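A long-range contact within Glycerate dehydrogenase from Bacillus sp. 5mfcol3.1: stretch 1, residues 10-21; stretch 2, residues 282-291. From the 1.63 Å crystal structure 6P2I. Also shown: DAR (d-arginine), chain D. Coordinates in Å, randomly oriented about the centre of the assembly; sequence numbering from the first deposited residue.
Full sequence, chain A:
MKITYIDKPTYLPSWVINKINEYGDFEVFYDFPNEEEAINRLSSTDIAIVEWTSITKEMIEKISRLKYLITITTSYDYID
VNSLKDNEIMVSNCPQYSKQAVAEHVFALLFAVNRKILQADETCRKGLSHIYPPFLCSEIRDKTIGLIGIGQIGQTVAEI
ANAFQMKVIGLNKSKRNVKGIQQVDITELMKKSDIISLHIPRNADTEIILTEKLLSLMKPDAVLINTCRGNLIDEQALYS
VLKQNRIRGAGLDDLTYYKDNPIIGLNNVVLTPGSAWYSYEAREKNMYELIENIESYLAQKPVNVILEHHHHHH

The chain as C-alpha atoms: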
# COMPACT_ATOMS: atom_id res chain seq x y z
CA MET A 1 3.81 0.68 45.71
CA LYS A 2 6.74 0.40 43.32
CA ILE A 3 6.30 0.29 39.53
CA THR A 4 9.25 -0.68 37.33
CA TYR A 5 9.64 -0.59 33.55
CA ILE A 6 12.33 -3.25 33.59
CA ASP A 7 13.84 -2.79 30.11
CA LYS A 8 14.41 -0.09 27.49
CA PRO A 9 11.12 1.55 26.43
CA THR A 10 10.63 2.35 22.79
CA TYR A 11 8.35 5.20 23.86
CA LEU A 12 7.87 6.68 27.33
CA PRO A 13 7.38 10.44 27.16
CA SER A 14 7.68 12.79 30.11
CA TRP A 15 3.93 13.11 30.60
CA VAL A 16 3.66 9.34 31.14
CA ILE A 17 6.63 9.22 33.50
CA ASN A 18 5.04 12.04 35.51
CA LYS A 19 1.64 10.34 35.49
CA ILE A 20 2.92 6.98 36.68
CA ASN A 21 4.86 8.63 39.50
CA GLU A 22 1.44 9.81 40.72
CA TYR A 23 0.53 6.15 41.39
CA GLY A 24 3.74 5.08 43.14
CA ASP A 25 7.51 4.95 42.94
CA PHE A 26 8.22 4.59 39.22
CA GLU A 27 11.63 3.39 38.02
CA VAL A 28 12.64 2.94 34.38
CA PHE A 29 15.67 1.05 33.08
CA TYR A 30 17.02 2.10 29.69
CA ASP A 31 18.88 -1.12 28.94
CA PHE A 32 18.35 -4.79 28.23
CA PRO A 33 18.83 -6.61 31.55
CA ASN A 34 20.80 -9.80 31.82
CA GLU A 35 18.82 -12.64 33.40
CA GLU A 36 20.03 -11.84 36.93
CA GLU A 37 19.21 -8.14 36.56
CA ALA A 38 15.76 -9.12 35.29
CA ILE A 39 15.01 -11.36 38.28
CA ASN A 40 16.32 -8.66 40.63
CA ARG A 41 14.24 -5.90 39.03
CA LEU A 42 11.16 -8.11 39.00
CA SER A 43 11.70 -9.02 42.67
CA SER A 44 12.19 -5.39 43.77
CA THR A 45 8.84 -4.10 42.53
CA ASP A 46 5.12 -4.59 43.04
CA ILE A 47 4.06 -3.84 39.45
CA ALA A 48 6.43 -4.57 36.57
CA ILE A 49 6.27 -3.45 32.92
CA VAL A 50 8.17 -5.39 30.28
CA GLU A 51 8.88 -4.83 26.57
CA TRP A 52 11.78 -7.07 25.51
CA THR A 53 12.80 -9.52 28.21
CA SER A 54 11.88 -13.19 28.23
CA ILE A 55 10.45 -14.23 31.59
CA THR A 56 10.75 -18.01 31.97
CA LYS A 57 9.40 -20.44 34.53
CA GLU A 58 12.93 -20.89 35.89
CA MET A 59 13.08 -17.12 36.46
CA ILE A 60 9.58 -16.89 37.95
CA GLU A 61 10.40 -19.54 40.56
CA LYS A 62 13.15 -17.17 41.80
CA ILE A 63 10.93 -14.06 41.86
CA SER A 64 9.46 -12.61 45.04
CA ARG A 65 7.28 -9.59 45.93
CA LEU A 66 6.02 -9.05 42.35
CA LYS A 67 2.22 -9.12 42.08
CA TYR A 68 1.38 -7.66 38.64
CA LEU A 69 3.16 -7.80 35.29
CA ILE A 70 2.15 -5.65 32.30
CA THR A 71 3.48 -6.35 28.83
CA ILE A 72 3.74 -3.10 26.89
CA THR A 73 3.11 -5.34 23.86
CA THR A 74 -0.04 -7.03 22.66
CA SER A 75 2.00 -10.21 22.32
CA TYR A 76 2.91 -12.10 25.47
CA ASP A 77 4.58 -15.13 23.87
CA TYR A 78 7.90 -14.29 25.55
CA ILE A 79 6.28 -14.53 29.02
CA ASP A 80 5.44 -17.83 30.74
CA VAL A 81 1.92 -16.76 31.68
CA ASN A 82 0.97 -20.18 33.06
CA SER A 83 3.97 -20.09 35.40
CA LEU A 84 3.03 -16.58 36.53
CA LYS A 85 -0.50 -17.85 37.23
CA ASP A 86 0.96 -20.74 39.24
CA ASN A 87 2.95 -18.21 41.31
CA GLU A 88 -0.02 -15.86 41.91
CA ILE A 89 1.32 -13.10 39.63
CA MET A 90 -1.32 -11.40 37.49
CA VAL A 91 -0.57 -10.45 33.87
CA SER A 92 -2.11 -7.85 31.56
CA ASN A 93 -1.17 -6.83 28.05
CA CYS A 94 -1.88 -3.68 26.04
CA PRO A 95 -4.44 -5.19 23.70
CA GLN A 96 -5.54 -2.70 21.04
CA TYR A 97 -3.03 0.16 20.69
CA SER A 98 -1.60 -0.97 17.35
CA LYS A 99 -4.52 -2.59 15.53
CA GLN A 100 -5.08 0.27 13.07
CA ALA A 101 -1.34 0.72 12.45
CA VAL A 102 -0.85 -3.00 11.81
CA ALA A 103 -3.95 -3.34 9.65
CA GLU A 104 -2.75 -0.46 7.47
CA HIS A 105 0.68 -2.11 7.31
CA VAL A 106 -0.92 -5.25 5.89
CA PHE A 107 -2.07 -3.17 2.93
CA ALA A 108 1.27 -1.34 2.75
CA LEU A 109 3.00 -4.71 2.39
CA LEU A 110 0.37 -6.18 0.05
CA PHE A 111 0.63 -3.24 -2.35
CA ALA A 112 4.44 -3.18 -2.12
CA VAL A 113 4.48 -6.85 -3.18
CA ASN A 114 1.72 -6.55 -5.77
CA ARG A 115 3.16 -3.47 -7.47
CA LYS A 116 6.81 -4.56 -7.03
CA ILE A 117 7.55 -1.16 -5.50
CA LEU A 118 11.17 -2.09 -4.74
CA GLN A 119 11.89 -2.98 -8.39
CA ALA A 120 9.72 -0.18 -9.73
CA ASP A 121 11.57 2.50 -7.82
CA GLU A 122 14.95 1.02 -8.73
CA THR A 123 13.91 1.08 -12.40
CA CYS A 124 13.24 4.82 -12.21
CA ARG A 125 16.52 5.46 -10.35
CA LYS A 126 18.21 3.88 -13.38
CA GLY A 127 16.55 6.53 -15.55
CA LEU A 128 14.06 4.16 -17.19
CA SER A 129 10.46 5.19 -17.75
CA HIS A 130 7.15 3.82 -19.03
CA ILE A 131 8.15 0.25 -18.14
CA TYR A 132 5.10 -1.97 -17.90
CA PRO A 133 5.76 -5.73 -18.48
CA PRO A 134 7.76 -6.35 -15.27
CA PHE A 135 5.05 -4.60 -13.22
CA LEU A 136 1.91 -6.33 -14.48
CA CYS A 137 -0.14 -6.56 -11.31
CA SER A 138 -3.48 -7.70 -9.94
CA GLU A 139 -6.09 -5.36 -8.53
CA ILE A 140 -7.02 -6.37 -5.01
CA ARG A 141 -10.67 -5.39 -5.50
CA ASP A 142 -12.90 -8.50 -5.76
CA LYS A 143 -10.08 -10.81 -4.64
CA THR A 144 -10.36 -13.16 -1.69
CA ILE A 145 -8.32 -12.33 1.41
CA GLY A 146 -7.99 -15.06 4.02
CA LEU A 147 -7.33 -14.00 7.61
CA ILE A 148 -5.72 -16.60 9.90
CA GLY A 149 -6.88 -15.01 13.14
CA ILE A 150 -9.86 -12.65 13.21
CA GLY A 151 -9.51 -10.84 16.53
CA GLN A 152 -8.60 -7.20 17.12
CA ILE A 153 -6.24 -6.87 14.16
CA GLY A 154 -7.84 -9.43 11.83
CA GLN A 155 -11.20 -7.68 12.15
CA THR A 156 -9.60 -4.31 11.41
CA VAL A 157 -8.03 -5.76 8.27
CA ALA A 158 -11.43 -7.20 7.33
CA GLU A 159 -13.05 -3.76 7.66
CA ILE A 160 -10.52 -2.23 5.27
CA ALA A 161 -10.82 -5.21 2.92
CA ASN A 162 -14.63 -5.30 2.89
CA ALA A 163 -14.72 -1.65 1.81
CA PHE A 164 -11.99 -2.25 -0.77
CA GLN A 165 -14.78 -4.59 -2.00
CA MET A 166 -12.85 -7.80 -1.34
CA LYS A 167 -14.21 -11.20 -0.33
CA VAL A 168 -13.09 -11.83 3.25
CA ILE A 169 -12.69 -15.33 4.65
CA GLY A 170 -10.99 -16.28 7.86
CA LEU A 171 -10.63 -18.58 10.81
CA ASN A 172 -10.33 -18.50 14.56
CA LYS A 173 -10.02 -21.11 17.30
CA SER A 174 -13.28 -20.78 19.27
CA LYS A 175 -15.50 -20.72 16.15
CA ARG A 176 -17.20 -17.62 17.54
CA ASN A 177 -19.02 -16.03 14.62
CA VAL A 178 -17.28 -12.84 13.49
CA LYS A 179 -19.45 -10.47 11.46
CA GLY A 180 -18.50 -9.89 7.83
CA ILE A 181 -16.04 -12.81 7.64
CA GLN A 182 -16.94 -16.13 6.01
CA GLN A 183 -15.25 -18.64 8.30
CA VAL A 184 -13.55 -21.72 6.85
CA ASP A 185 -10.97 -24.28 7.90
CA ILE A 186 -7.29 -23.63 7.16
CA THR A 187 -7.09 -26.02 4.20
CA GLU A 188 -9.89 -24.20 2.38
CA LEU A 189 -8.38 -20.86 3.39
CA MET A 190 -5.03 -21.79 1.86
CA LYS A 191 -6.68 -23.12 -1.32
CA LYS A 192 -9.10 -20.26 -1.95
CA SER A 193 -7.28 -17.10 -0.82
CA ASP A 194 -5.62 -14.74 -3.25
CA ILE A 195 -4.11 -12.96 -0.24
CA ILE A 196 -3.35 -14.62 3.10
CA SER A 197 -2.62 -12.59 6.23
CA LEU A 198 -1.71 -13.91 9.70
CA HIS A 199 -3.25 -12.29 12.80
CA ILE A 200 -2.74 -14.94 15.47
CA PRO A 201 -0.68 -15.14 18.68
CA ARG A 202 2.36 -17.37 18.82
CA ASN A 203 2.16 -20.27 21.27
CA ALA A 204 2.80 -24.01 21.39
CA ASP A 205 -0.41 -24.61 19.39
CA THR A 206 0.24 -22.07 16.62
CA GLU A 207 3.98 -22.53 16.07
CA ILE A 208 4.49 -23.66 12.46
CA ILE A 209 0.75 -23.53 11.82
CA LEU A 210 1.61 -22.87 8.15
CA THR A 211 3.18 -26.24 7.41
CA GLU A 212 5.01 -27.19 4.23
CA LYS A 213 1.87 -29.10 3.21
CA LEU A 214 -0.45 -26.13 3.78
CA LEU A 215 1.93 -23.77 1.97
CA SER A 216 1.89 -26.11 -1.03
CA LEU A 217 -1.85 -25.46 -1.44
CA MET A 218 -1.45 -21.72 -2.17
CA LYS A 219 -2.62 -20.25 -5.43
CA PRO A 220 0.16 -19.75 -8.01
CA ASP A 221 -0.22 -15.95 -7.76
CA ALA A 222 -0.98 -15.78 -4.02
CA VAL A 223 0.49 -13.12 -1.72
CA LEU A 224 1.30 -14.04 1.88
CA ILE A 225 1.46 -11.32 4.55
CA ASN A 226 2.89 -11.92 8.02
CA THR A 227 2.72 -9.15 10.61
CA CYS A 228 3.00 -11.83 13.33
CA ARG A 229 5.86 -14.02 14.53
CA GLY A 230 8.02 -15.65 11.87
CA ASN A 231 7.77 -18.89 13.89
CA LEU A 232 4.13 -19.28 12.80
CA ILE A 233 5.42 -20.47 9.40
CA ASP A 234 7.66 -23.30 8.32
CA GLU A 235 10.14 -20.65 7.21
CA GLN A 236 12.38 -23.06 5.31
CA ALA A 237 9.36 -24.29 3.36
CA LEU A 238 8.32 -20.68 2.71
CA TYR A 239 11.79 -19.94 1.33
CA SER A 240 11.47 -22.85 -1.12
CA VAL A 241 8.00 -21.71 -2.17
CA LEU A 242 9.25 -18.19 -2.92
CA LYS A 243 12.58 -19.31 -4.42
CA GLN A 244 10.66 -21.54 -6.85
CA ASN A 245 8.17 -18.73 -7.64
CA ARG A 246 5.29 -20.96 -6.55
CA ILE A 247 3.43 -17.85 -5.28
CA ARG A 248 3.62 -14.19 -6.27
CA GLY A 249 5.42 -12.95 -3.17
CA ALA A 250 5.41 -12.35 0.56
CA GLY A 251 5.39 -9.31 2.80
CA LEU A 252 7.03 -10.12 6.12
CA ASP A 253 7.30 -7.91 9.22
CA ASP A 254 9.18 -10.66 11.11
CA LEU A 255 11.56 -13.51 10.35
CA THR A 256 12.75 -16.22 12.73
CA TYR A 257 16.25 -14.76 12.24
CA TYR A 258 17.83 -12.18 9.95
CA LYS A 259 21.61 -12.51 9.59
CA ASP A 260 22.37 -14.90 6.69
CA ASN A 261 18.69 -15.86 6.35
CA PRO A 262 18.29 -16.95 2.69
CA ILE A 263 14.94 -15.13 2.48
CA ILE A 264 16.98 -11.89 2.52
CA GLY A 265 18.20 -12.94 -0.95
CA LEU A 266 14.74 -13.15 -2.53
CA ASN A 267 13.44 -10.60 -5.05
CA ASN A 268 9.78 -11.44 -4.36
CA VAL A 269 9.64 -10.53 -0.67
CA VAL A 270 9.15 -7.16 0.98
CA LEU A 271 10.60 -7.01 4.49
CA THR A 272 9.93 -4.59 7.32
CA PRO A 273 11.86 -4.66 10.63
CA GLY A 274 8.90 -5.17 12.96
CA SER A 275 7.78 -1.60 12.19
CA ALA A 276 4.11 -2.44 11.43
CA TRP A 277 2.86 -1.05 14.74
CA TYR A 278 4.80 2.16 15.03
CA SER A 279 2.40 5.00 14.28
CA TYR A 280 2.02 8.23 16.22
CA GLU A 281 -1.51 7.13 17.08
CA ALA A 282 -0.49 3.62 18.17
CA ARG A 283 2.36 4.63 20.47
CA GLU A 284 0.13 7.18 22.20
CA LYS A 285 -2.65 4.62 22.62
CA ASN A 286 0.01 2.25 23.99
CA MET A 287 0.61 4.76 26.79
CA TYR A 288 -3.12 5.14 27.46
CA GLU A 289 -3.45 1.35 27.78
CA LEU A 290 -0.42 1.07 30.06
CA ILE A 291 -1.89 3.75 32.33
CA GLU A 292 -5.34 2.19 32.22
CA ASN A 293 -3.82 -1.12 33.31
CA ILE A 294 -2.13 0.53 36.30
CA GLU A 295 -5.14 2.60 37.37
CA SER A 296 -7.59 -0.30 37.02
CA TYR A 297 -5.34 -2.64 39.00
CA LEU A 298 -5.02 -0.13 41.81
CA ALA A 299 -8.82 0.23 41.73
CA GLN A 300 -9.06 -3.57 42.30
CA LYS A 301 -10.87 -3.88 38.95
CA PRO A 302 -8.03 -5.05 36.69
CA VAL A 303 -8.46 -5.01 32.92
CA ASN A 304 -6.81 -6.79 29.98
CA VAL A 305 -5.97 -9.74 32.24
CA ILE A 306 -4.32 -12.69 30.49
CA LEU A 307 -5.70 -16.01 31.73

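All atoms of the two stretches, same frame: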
# COMPACT_ATOMS: atom_id res chain seq x y z
N THR A 10 10.62 1.67 24.08
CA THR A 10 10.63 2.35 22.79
C THR A 10 10.11 3.76 22.94
O THR A 10 10.68 4.71 22.39
CB THR A 10 9.79 1.58 21.79
OG1 THR A 10 10.45 0.36 21.45
CG2 THR A 10 9.58 2.44 20.53
N TYR A 11 9.05 3.92 23.72
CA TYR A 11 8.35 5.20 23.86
C TYR A 11 7.86 5.33 25.29
O TYR A 11 7.15 4.46 25.79
CB TYR A 11 7.19 5.28 22.86
CG TYR A 11 6.46 6.60 22.84
CD1 TYR A 11 7.12 7.77 22.51
CD2 TYR A 11 5.10 6.66 23.13
CE1 TYR A 11 6.46 8.99 22.49
CE2 TYR A 11 4.43 7.87 23.11
CZ TYR A 11 5.11 9.03 22.79
OH TYR A 11 4.44 10.23 22.76
N LEU A 12 8.27 6.41 25.96
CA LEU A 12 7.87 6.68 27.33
C LEU A 12 8.09 8.16 27.58
O LEU A 12 9.07 8.57 28.21
CB LEU A 12 8.64 5.81 28.34
CG LEU A 12 8.01 5.79 29.75
CD1 LEU A 12 6.72 4.96 29.78
CD2 LEU A 12 9.01 5.29 30.79
N PRO A 13 7.18 8.99 27.09
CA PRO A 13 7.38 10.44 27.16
C PRO A 13 7.22 10.95 28.58
O PRO A 13 6.73 10.25 29.47
CB PRO A 13 6.28 10.99 26.25
CG PRO A 13 5.21 9.94 26.29
CD PRO A 13 5.92 8.62 26.43
N SER A 14 7.66 12.20 28.78
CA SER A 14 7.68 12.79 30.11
C SER A 14 6.30 12.78 30.76
O SER A 14 6.19 12.55 31.97
CB SER A 14 8.20 14.23 30.03
OG SER A 14 9.56 14.26 29.64
N TRP A 15 5.25 13.03 29.98
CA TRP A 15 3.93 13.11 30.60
C TRP A 15 3.52 11.77 31.20
O TRP A 15 2.86 11.73 32.25
CB TRP A 15 2.88 13.61 29.60
CG TRP A 15 2.36 12.64 28.58
CD1 TRP A 15 2.75 12.54 27.27
CD2 TRP A 15 1.30 11.69 28.76
NE1 TRP A 15 2.01 11.56 26.63
CE2 TRP A 15 1.11 11.03 27.52
CE3 TRP A 15 0.49 11.33 29.84
CZ2 TRP A 15 0.16 10.03 27.34
CZ3 TRP A 15 -0.45 10.32 29.66
CH2 TRP A 15 -0.61 9.69 28.42
N VAL A 16 3.97 10.67 30.60
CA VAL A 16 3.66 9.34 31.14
C VAL A 16 4.50 9.06 32.37
O VAL A 16 3.99 8.52 33.36
CB VAL A 16 3.86 8.27 30.06
CG1 VAL A 16 3.67 6.88 30.66
CG2 VAL A 16 2.91 8.49 28.91
N ILE A 17 5.79 9.39 32.32
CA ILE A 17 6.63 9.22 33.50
C ILE A 17 6.05 10.00 34.67
O ILE A 17 5.97 9.50 35.80
CB ILE A 17 8.08 9.65 33.19
CG1 ILE A 17 8.67 8.70 32.14
CG2 ILE A 17 8.93 9.67 34.47
CD1 ILE A 17 9.99 9.17 31.58
N ASN A 18 5.62 11.24 34.43
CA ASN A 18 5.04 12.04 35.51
C ASN A 18 3.74 11.43 36.01
O ASN A 18 3.49 11.37 37.22
CB ASN A 18 4.80 13.48 35.03
CG ASN A 18 6.09 14.21 34.72
OD1 ASN A 18 7.15 13.89 35.26
ND2 ASN A 18 6.00 15.23 33.86
N LYS A 19 2.90 10.94 35.08
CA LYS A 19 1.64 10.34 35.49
C LYS A 19 1.86 9.09 36.34
O LYS A 19 1.20 8.90 37.37
CB LYS A 19 0.80 10.02 34.25
CG LYS A 19 -0.47 9.25 34.55
CD LYS A 19 -1.41 10.06 35.42
CE LYS A 19 -2.35 10.88 34.57
NZ LYS A 19 -3.34 10.03 33.86
N ILE A 20 2.78 8.22 35.93
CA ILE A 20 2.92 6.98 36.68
C ILE A 20 3.51 7.25 38.06
O ILE A 20 3.18 6.56 39.03
CB ILE A 20 3.74 5.97 35.86
CG1 ILE A 20 2.98 5.61 34.58
CG2 ILE A 20 4.01 4.70 36.67
CD1 ILE A 20 3.72 4.64 33.67
N ASN A 21 4.37 8.26 38.18
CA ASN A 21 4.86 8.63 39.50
C ASN A 21 3.75 9.16 40.40
O ASN A 21 3.96 9.28 41.61
CB ASN A 21 5.99 9.67 39.35
CG ASN A 21 7.35 9.02 39.15
OD1 ASN A 21 7.78 8.19 39.95
ND2 ASN A 21 8.03 9.38 38.06
N ALA A 282 -0.65 4.87 17.42
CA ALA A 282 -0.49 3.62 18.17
C ALA A 282 0.36 3.82 19.42
O ALA A 282 0.02 3.34 20.50
CB ALA A 282 0.12 2.54 17.28
N ARG A 283 1.49 4.52 19.29
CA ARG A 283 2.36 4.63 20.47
C ARG A 283 1.71 5.48 21.55
O ARG A 283 1.95 5.24 22.74
CB ARG A 283 3.73 5.19 20.07
CG ARG A 283 3.75 6.67 19.70
CD ARG A 283 5.15 7.13 19.37
NE ARG A 283 5.25 8.58 19.25
CZ ARG A 283 6.38 9.24 19.07
NH1 ARG A 283 7.53 8.58 18.96
NH2 ARG A 283 6.37 10.56 18.98
N GLU A 284 0.87 6.44 21.18
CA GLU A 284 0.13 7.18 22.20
C GLU A 284 -0.92 6.29 22.86
O GLU A 284 -1.04 6.27 24.09
CB GLU A 284 -0.51 8.43 21.60
CG GLU A 284 -0.58 9.61 22.57
CD GLU A 284 0.79 10.14 22.98
OE1 GLU A 284 1.79 9.84 22.29
OE2 GLU A 284 0.87 10.88 23.98
N LYS A 285 -1.68 5.55 22.06
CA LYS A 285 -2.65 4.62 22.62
C LYS A 285 -1.97 3.60 23.52
O LYS A 285 -2.54 3.18 24.53
CB LYS A 285 -3.40 3.89 21.50
CG LYS A 285 -4.52 4.71 20.90
CD LYS A 285 -5.05 4.00 19.64
CE LYS A 285 -6.44 4.46 19.26
NZ LYS A 285 -6.94 3.65 18.11
N ASN A 286 -0.75 3.19 23.16
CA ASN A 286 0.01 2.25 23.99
C ASN A 286 0.18 2.81 25.39
O ASN A 286 0.05 2.08 26.38
CB ASN A 286 1.36 1.99 23.31
CG ASN A 286 2.05 0.70 23.76
OD1 ASN A 286 3.14 0.38 23.25
ND2 ASN A 286 1.46 -0.03 24.71
N MET A 287 0.46 4.11 25.49
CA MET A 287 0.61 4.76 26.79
C MET A 287 -0.72 4.81 27.53
O MET A 287 -0.77 4.59 28.75
CB MET A 287 1.17 6.17 26.61
CG MET A 287 2.54 6.23 25.94
SD MET A 287 3.83 5.37 26.87
CE MET A 287 3.90 3.78 26.06
N TYR A 288 -1.81 5.11 26.81
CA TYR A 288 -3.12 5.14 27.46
C TYR A 288 -3.47 3.77 28.03
O TYR A 288 -4.05 3.68 29.12
CB TYR A 288 -4.22 5.58 26.49
CG TYR A 288 -4.06 6.91 25.80
CD1 TYR A 288 -3.33 7.94 26.35
CD2 TYR A 288 -4.68 7.15 24.57
CE1 TYR A 288 -3.20 9.18 25.71
CE2 TYR A 288 -4.56 8.36 23.92
CZ TYR A 288 -3.82 9.38 24.48
OH TYR A 288 -3.71 10.59 23.82
N GLU A 289 -3.15 2.70 27.30
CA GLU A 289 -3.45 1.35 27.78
C GLU A 289 -2.59 0.98 28.98
O GLU A 289 -3.08 0.40 29.94
CB GLU A 289 -3.25 0.33 26.66
CG GLU A 289 -4.39 0.36 25.63
CD GLU A 289 -4.28 -0.69 24.53
OE1 GLU A 289 -3.16 -1.12 24.21
OE2 GLU A 289 -5.33 -1.06 23.97
N LEU A 290 -1.30 1.31 28.92
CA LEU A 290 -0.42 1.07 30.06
C LEU A 290 -0.96 1.75 31.32
O LEU A 290 -1.00 1.15 32.40
CB LEU A 290 0.98 1.60 29.74
CG LEU A 290 1.94 1.68 30.92
CD1 LEU A 290 2.20 0.31 31.50
CD2 LEU A 290 3.22 2.35 30.49
N ILE A 291 -1.39 3.00 31.18
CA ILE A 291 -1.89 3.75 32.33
C ILE A 291 -3.22 3.19 32.79
O ILE A 291 -3.49 3.10 34.00
CB ILE A 291 -1.98 5.25 32.00
CG1 ILE A 291 -0.57 5.84 31.91
CG2 ILE A 291 -2.82 6.01 33.02
CD1 ILE A 291 -0.49 7.15 31.14
N DAR D . 5.13 -7.53 18.94
CA DAR D . 4.14 -6.47 18.77
CB DAR D . 4.82 -5.09 18.64
CG DAR D . 5.61 -4.67 19.88
CD DAR D . 5.90 -3.18 19.89
NE DAR D . 6.55 -2.66 21.10
CZ DAR D . 5.96 -1.73 21.85
NH1 DAR D . 4.63 -1.57 21.81
NH2 DAR D . 6.68 -0.94 22.65
C DAR D . 3.11 -6.51 19.88
O DAR D . 2.53 -5.49 20.30
OXT DAR D . 2.85 -7.61 20.36

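Although at least 269 residues separate any touching pair, the two stretches run side by side: the axes of helix 14-21 and helix 282-291 are 3° from parallel and approach to 11.1 Å. The CA atoms of Val 16 and Met 287 lie 7.0 Å apart and those of Ile 20 and Ile 291 7.2 Å, so the spacing hardly changes over a helical turn. Together the stretches bury 606 Å².

Tyr 11, in the loop before the first helix, has the largest area covered by stretch 2. The guanidinium of Arg 283 lies flat on its ring, with planes at 7° and centres 4.0 Å apart, a cation-over-aromatic arrangement; Arg 283 CD also sits 3.6 Å from the ring centroid, almost on the normal. At the ring edge the phenol donates a hydrogen bond, Tyr 11 OH to Glu 284 OE1, 2.7 Å. Leu 12 points its CA-to-CB bond away, yet its end turns back, bringing CD1 to 4.1 Å from Met 287 SD. Pro 13, at the N-cap position, places its CD 3.9 Å from Met 287 SD.

Trp 15 starts sideways, but its p rotamer (chi1 78°) accompanies an indole that reaches across to sit among Glu 284, Met 287, Tyr 288 and Ile 291. Its NE1 donates to Glu 284 OE2 at 3.0 Å, with an angle of 138°; Glu 284 thus accepts from Tyr 11 and Trp 15 through separate carboxylate oxygens. Farther round the indole, Trp 15 CZ3 meets Ile 291 CD1 at 3.5 Å.

Val 16 points toward stretch 2 and places CG2 3.7 Å from Met 287 CB. One turn on, the aliphatic part of Lys 19 brings CG to 4.0 Å from Ile 291 CD1, and Ile 20 CD1 packs 4.0 Å from Leu 290 CD2, continuing the apolar seam.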